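Local coordinates for kinetochore protein mis18 (Schizosaccharomyces pombe, PDB 5J6P) that serves in the CENP-A recruiting complex, maintaining kinetochore factors and the deacetylated state of histones in the central core of centromeres, at residues V6-K10 and K11-I15; D36-E39 and N40-R43. All coordinates share one frame; numbering follows the deposited sequence.

Interaction 1: V6-K10 and K11-I15. With ZN (zinc ion), chain D.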
loop_
_atom_site.group_PDB
_atom_site.type_symbol
_atom_site.label_atom_id
_atom_site.label_comp_id
_atom_site.label_asym_id
_atom_site.label_seq_id
_atom_site.Cartn_x
_atom_site.Cartn_y
_atom_site.Cartn_z
ATOM N N VAL A 6 -0.196 6.506 -0.875
ATOM C CA VAL A 6 -0.181 5.365 -1.793
ATOM C C VAL A 6 -1.606 4.919 -2.009
ATOM O O VAL A 6 -2.440 5.072 -1.111
ATOM C CB VAL A 6 0.650 4.224 -1.203
ATOM C CG1 VAL A 6 0.279 2.877 -1.789
ATOM C CG2 VAL A 6 2.119 4.489 -1.470
ATOM N N PHE A 7 -1.882 4.368 -3.193
ATOM C CA PHE A 7 -3.259 4.065 -3.598
ATOM C C PHE A 7 -3.475 2.613 -3.862
ATOM O O PHE A 7 -2.682 1.989 -4.589
ATOM C CB PHE A 7 -3.630 4.854 -4.871
ATOM C CG PHE A 7 -3.485 6.324 -4.702
ATOM C CD1 PHE A 7 -4.334 6.999 -3.853
ATOM C CD2 PHE A 7 -2.451 7.016 -5.310
ATOM C CE1 PHE A 7 -4.178 8.349 -3.636
ATOM C CE2 PHE A 7 -2.302 8.371 -5.105
ATOM C CZ PHE A 7 -3.164 9.033 -4.272
ATOM N N GLN A 8 -4.588 2.096 -3.346
ATOM C CA GLN A 8 -4.961 0.696 -3.552
ATOM C C GLN A 8 -6.415 0.438 -3.905
ATOM O O GLN A 8 -7.297 1.117 -3.417
ATOM C CB GLN A 8 -4.752 -0.073 -2.265
ATOM C CG GLN A 8 -3.455 0.126 -1.507
ATOM C CD GLN A 8 -3.614 -0.418 -0.108
ATOM O OE1 GLN A 8 -3.166 -1.547 0.223
ATOM N NE2 GLN A 8 -4.357 0.329 0.694
ATOM N N CYS A 9 -6.664 -0.607 -4.686
ATOM C CA CYS A 9 -8.031 -1.051 -4.942
ATOM C C CYS A 9 -8.691 -1.534 -3.648
ATOM O O CYS A 9 -8.238 -2.498 -3.031
ATOM C CB CYS A 9 -8.047 -2.163 -5.992
ATOM S SG CYS A 9 -9.477 -3.264 -5.891
ATOM N N LYS A 10 -9.761 -0.854 -3.245
ATOM C CA LYS A 10 -10.487 -1.167 -2.010
ATOM C C LYS A 10 -10.768 -2.638 -1.798
ATOM O O LYS A 10 -10.907 -3.094 -0.643
ATOM C CB LYS A 10 -11.823 -0.456 -1.978
ATOM C CG LYS A 10 -11.744 1.026 -1.610
ATOM C CD LYS A 10 -12.870 1.387 -0.642
ATOM C CE LYS A 10 -13.505 2.745 -0.887
ATOM N NZ LYS A 10 -14.966 2.613 -0.613
ATOM N N LYS A 11 -10.907 -3.371 -2.906
ATOM C CA LYS A 11 -11.395 -4.730 -2.835
ATOM C C LYS A 11 -10.291 -5.716 -2.507
ATOM O O LYS A 11 -10.453 -6.489 -1.615
ATOM C CB LYS A 11 -12.009 -5.128 -4.175
ATOM C CG LYS A 11 -13.069 -6.190 -3.996
ATOM C CD LYS A 11 -13.076 -7.248 -5.066
ATOM C CE LYS A 11 -13.979 -8.399 -4.629
ATOM N NZ LYS A 11 -14.929 -8.806 -5.688
ATOM N N CYS A 12 -9.170 -5.641 -3.218
ATOM C CA CYS A 12 -8.066 -6.575 -3.004
ATOM C C CYS A 12 -6.829 -5.945 -2.357
ATOM O O CYS A 12 -5.942 -6.659 -1.889
ATOM C CB CYS A 12 -7.676 -7.249 -4.322
ATOM S SG CYS A 12 -6.720 -6.199 -5.443
ATOM N N PHE A 13 -6.767 -4.616 -2.331
ATOM C CA PHE A 13 -5.590 -3.917 -1.766
ATOM C C PHE A 13 -4.345 -3.905 -2.668
ATOM O O PHE A 13 -3.240 -3.598 -2.223
ATOM C CB PHE A 13 -5.225 -4.440 -0.374
ATOM C CG PHE A 13 -6.174 -4.062 0.736
ATOM C CD1 PHE A 13 -7.221 -3.165 0.578
ATOM C CD2 PHE A 13 -5.950 -4.591 2.001
ATOM C CE1 PHE A 13 -8.044 -2.836 1.631
ATOM C CE2 PHE A 13 -6.760 -4.253 3.062
ATOM C CZ PHE A 13 -7.825 -3.377 2.867
ATOM N N GLN A 14 -4.504 -4.215 -3.938
ATOM C CA GLN A 14 -3.403 -4.037 -4.833
ATOM C C GLN A 14 -3.057 -2.563 -4.945
ATOM O O GLN A 14 -3.933 -1.728 -5.160
ATOM C CB GLN A 14 -3.733 -4.580 -6.218
ATOM C CG GLN A 14 -2.552 -4.413 -7.151
ATOM C CD GLN A 14 -2.723 -5.097 -8.480
ATOM O OE1 GLN A 14 -3.839 -5.180 -9.063
ATOM N NE2 GLN A 14 -1.606 -5.550 -9.006
ATOM N N ILE A 15 -1.779 -2.249 -4.824
ATOM C CA ILE A 15 -1.335 -0.874 -4.991
ATOM C C ILE A 15 -1.292 -0.587 -6.471
ATOM O O ILE A 15 -0.647 -1.326 -7.196
ATOM C CB ILE A 15 0.054 -0.633 -4.396
ATOM C CG1 ILE A 15 -0.062 -0.607 -2.876
ATOM C CG2 ILE A 15 0.658 0.668 -4.900
ATOM C CD1 ILE A 15 1.253 -0.852 -2.163
HETATM ZN ZN ZN D . -8.615 -5.080 -7.005
#
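Running antiparallel to Ile15 as a non-hydrogen-bonded pair, Gln8 leads strand 5-9 into a tight reversal that Cys9 N closes on Gln14 O (3.0 Å) and Phe13 N on Cys9 O (2.7 Å). The sulfur of Cys9, placed anti to its own backbone N (chi1 155°), turns towards the loop and binds the zinc ion at 2.3 Å from SG. On the same sulfur, Cys12 N makes a nearly straight N-H...S bond to Cys9 SG (3.6 Å, 165° at the hydrogen), and Lys11 N makes a weak one. Gln14 N gives a corresponding bond to Cys12 SG. This is a zinc knuckle of the rubredoxin kind, CxxC with backbone amides around the sulfurs, and those amides probably temper the thiolate charge. Phe13 holds the positive phi (76°) that often falls to glycine after the second cysteine. Cys12 SG is also a ligand, modelled at a long 2.7 Å from the zinc, while Cys63 and Cys66 complete the site. Behind the knuckle the contact turns apolar: Val6 CG1 meets Ile15 CG1 at 3.7 Å, the two branched side chains crossing at about a right angle. Gln8 CG touches Ile15 CG1, also at 3.7 Å, and its chain extends past the Phe13 carbonyl. With an alanine at Gln8, Ile15 would probably lose this methylene neighbour, leaving a gap beside it where Ile15 of the second subunit also packs.

Interaction 2: D36-E39 and N40-R43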
loop_
_atom_site.group_PDB
_atom_site.type_symbol
_atom_site.label_atom_id
_atom_site.label_comp_id
_atom_site.label_asym_id
_atom_site.label_seq_id
_atom_site.Cartn_x
_atom_site.Cartn_y
_atom_site.Cartn_z
ATOM N N ASP A 36 0.964 8.035 -14.031
ATOM C CA ASP A 36 1.536 6.694 -14.052
ATOM C C ASP A 36 0.859 5.769 -13.061
ATOM O O ASP A 36 0.298 6.220 -12.053
ATOM C CB ASP A 36 3.071 6.707 -13.813
ATOM C CG ASP A 36 3.774 5.513 -14.480
ATOM O OD1 ASP A 36 3.074 4.642 -15.047
ATOM O OD2 ASP A 36 5.021 5.436 -14.451
ATOM N N ALA A 37 0.932 4.471 -13.368
ATOM C CA ALA A 37 0.513 3.442 -12.444
ATOM C C ALA A 37 1.396 2.251 -12.539
ATOM O O ALA A 37 2.048 2.035 -13.529
ATOM C CB ALA A 37 -0.922 3.037 -12.741
ATOM N N VAL A 38 1.340 1.427 -11.517
ATOM C CA VAL A 38 2.129 0.201 -11.483
ATOM C C VAL A 38 1.864 -0.658 -12.712
ATOM O O VAL A 38 0.711 -0.843 -13.109
ATOM C CB VAL A 38 1.801 -0.635 -10.238
ATOM C CG1 VAL A 38 2.610 -1.930 -10.261
ATOM C CG2 VAL A 38 2.019 0.180 -8.951
ATOM N N GLU A 39 2.924 -1.212 -13.286
ATOM C CA GLU A 39 2.817 -1.767 -14.625
ATOM C C GLU A 39 1.704 -2.783 -14.766
ATOM O O GLU A 39 0.731 -2.549 -15.510
ATOM C CB GLU A 39 4.136 -2.346 -15.119
ATOM C CG GLU A 39 4.896 -1.371 -16.008
ATOM C CD GLU A 39 6.274 -1.879 -16.364
ATOM O OE1 GLU A 39 6.390 -3.094 -16.666
ATOM O OE2 GLU A 39 7.234 -1.067 -16.333
ATOM N N ASN A 40 1.786 -3.886 -14.044
ATOM C CA ASN A 40 0.749 -4.865 -14.264
ATOM C C ASN A 40 -0.484 -4.718 -13.353
ATOM O O ASN A 40 -1.350 -5.593 -13.362
ATOM C CB ASN A 40 1.361 -6.259 -14.329
ATOM C CG ASN A 40 2.163 -6.464 -15.614
ATOM O OD1 ASN A 40 3.338 -6.837 -15.577
ATOM N ND2 ASN A 40 1.539 -6.174 -16.761
ATOM N N SER A 41 -0.637 -3.578 -12.665
ATOM C CA SER A 41 -1.768 -3.410 -11.764
ATOM C C SER A 41 -3.133 -3.182 -12.426
ATOM O O SER A 41 -4.159 -3.261 -11.754
ATOM C CB SER A 41 -1.527 -2.261 -10.816
ATOM O OG SER A 41 -1.448 -1.054 -11.530
ATOM N N VAL A 42 -3.168 -2.926 -13.726
ATOM C CA VAL A 42 -4.325 -2.253 -14.306
ATOM C C VAL A 42 -4.492 -2.635 -15.766
ATOM O O VAL A 42 -3.493 -2.732 -16.485
ATOM C CB VAL A 42 -4.168 -0.719 -14.021
ATOM C CG1 VAL A 42 -4.105 0.140 -15.261
ATOM C CG2 VAL A 42 -5.239 -0.252 -13.065
ATOM N N ARG A 43 -5.745 -2.862 -16.170
ATOM C CA ARG A 43 -6.120 -3.298 -17.538
ATOM C C ARG A 43 -7.060 -2.270 -18.154
ATOM O O ARG A 43 -8.000 -1.828 -17.498
ATOM C CB ARG A 43 -6.861 -4.635 -17.452
ATOM C CG ARG A 43 -7.252 -5.338 -18.762
ATOM C CD ARG A 43 -8.322 -6.439 -18.582
ATOM N NE ARG A 43 -8.046 -7.193 -17.360
ATOM C CZ ARG A 43 -8.887 -7.443 -16.351
ATOM N NH1 ARG A 43 -10.166 -7.111 -16.376
ATOM N NH2 ARG A 43 -8.436 -8.118 -15.299
#
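Ser41 meets Val38 across a short reversal, and its side chain makes the closest approach between 36-39 and 40-43. Ser41 CB rests against Val38 CB at 3.7 Å, so the branched carbon of the valine has an apolar neighbour. One bond further, OG sits between the backbone N and the carbonyl carbon of its own residue (chi1 64°), a rotamer that swings the hydroxyl back over the turn. There Ser41 OG donates to Val38 O at 2.7 Å and also lies 3.5 Å from Val38 CB. Ser41 N reaches the same Val38 O at 3.1 Å, from well above the carbonyl plane, and both donors approach on one face of that plane. A single oxygen is thus gripped twice by one residue, which suits a serine: it is small enough to fold over the turn and carries a donor at its tip. Glu39 and Asn40, polar and exposed, take the two corner positions with their side chains at the surface, and Asn40 O accepts from Thr64 OG1 on the side of the zinc-binding residues. The arrangement is a beta turn close to type I, reinforced by a side-chain bond, that delivers the chain into strand 42-50.

Interaction 1 is the more buried of the two and includes half of the zinc ligands, whereas interaction 2 lies largely at the surface and touches no metal. Both are reversals that bring the chain to a strand, but they serve different sheets: residues 6-15 connect two neighbouring strands of the three-stranded sheet, while 36-43 lead into an outermost strand of the six-stranded one. Sulfur, metal and apolar branches dominate the first; a hydroxyl and one carbonyl dominate the second. They touch where Val38 CG2 and Ser41 CB pack on Ile15 O, at 3.5 and 3.8 Å, bringing the two sheets of this Mis18 (Yippee-like, beta-tent) zinc-binding domain together a short way from the zinc.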